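Local coordinates for microcin B17-processing protein McbB (Escherichia coli, PDB 6GRI) that works in the McbBCD microcin synthetase, which processes the inactive microcin B17 precursor McbA into the active antibiotic peptide, at the interface of chains A and B. Coordinates in Å, arbitrary orientation; residue numbers count along the deposited sequence, not the author numbering. Chains: chain A, Microcin B17-processing protein McbB; chain B, Microcin B17-processing protein McbD.

The interface of chains A and B. Residues chain A 215, 218-219, 222; chain B 32, 55, 59, 153.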
# COMPACT_ATOMS: atom_id res chain seq x y z
N TRP A 215 -8.60 -15.10 -15.94
CA TRP A 215 -8.84 -15.47 -17.34
C TRP A 215 -9.81 -14.53 -18.05
O TRP A 215 -9.80 -14.46 -19.28
CB TRP A 215 -9.28 -16.94 -17.45
CG TRP A 215 -8.10 -17.82 -17.62
CD1 TRP A 215 -7.46 -18.54 -16.65
CD2 TRP A 215 -7.36 -18.03 -18.82
NE1 TRP A 215 -6.39 -19.21 -17.18
CE2 TRP A 215 -6.29 -18.91 -18.51
CE3 TRP A 215 -7.49 -17.56 -20.14
CZ2 TRP A 215 -5.38 -19.34 -19.48
CZ3 TRP A 215 -6.57 -17.99 -21.10
CH2 TRP A 215 -5.53 -18.87 -20.76
N LEU A 218 -7.29 -12.09 -19.39
CA LEU A 218 -6.50 -12.77 -20.44
C LEU A 218 -7.23 -12.83 -21.79
O LEU A 218 -6.61 -12.65 -22.85
CB LEU A 218 -6.12 -14.20 -20.00
CG LEU A 218 -5.07 -14.32 -18.89
CD1 LEU A 218 -4.97 -15.76 -18.42
CD2 LEU A 218 -3.72 -13.82 -19.35
N LEU A 219 -8.53 -13.09 -21.73
CA LEU A 219 -9.38 -13.08 -22.91
C LEU A 219 -9.54 -11.66 -23.47
O LEU A 219 -9.62 -11.51 -24.69
CB LEU A 219 -10.75 -13.66 -22.58
CG LEU A 219 -10.74 -15.15 -22.25
CD1 LEU A 219 -12.04 -15.57 -21.58
CD2 LEU A 219 -10.48 -15.98 -23.49
N LEU A 222 -6.72 -10.64 -25.84
CA LEU A 222 -6.83 -11.15 -27.22
C LEU A 222 -7.38 -10.14 -28.23
O LEU A 222 -7.06 -10.22 -29.41
CB LEU A 222 -7.71 -12.41 -27.28
CG LEU A 222 -7.35 -13.62 -26.43
CD1 LEU A 222 -8.14 -14.84 -26.88
CD2 LEU A 222 -5.85 -13.90 -26.47
N ILE B 32 1.74 -21.50 -21.00
CA ILE B 32 0.57 -22.04 -20.34
C ILE B 32 0.87 -23.51 -20.10
O ILE B 32 1.49 -24.16 -20.94
CB ILE B 32 -0.69 -21.86 -21.20
CG1 ILE B 32 -0.89 -20.35 -21.42
CG2 ILE B 32 -1.91 -22.54 -20.59
CD1 ILE B 32 -2.15 -19.95 -22.15
N ILE B 55 -1.81 -17.83 -25.38
CA ILE B 55 -3.23 -18.08 -25.17
C ILE B 55 -3.77 -18.73 -26.43
O ILE B 55 -4.40 -19.78 -26.36
CB ILE B 55 -4.03 -16.82 -24.80
CG1 ILE B 55 -3.56 -16.26 -23.45
CG2 ILE B 55 -5.51 -17.16 -24.70
CD1 ILE B 55 -4.10 -14.88 -23.12
N PHE B 59 -5.53 -22.44 -26.95
CA PHE B 59 -6.86 -22.55 -27.56
C PHE B 59 -6.83 -23.44 -28.83
O PHE B 59 -7.72 -24.28 -29.01
CB PHE B 59 -7.44 -21.16 -27.90
CG PHE B 59 -8.32 -20.57 -26.83
CD1 PHE B 59 -9.66 -20.92 -26.76
CD2 PHE B 59 -7.83 -19.64 -25.93
CE1 PHE B 59 -10.49 -20.37 -25.79
CE2 PHE B 59 -8.64 -19.09 -24.96
CZ PHE B 59 -9.98 -19.45 -24.89
N PHE B 153 -5.62 -20.33 -34.68
CA PHE B 153 -6.70 -19.72 -33.87
C PHE B 153 -6.62 -18.19 -33.89
O PHE B 153 -5.57 -17.64 -33.65
CB PHE B 153 -6.63 -20.19 -32.41
CG PHE B 153 -7.46 -19.36 -31.47
CD1 PHE B 153 -8.80 -19.66 -31.27
CD2 PHE B 153 -6.93 -18.26 -30.83
CE1 PHE B 153 -9.58 -18.88 -30.43
CE2 PHE B 153 -7.71 -17.47 -29.99
CZ PHE B 153 -9.03 -17.78 -29.78
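B:Ile55, on the McbD helix 47-66, pushes its branched side chain among A:Trp215, A:Leu218 and A:Leu222 of McbB, and buries 57 Å² there, more than any other residue of this patch. Followed outward, B:Ile55 CB already meets McbB, lying 3.8 Å from A:Leu222 CD2. The branch methyl CG2, anti to the backbone N, serves two neighbours: B:Ile55 CG2 is 3.7 Å from A:Leu222 CD2, and it sits in the plane of the A:Trp215 indole at the edge of its six-membered ring, near CZ3. B:Ile55 CG1 passes A:Trp215 CZ3 more distantly, at 4.2 Å. CG1 is anti to the carbonyl carbon (chi1 -64°), and chi2 of 169° extends the branch to CD1, which reaches the McbB helix 215-220 itself; there B:Ile55 CD1 packs on A:Leu218 CB at 3.8 Å and touches the carbonyl O of that residue.

In a contact within chain A, A:Leu218 CD1 lies over the centre of one face of the A:Trp215 ring. The outer corner of the indole, A:Trp215 CH2, meets B:Ile32 CD1 tip to tip at 3.8 Å. One helical turn along from B:Ile55, B:Phe59 offers its ring tip, CZ, to A:Leu219 CD2 at 3.8 Å, the two side chains crossing at about a right angle. A:Leu222, just past the McbB helix, uses its other methyl, CD1, for a looser contact with B:Phe153 CE2. Within McbD, B:Phe59 CB lies over the centre of one face of the B:Phe153 ring and may help to keep it in place.

Within this patch no nitrogen or oxygen of one chain lies within bonding reach of the other, so its 189 Å² of hidden surface relies on shape and apolar packing. It joins the short helix of McbB to the YcaO-family protein McbD, and probably helps hold the two subunits together within the synthetase.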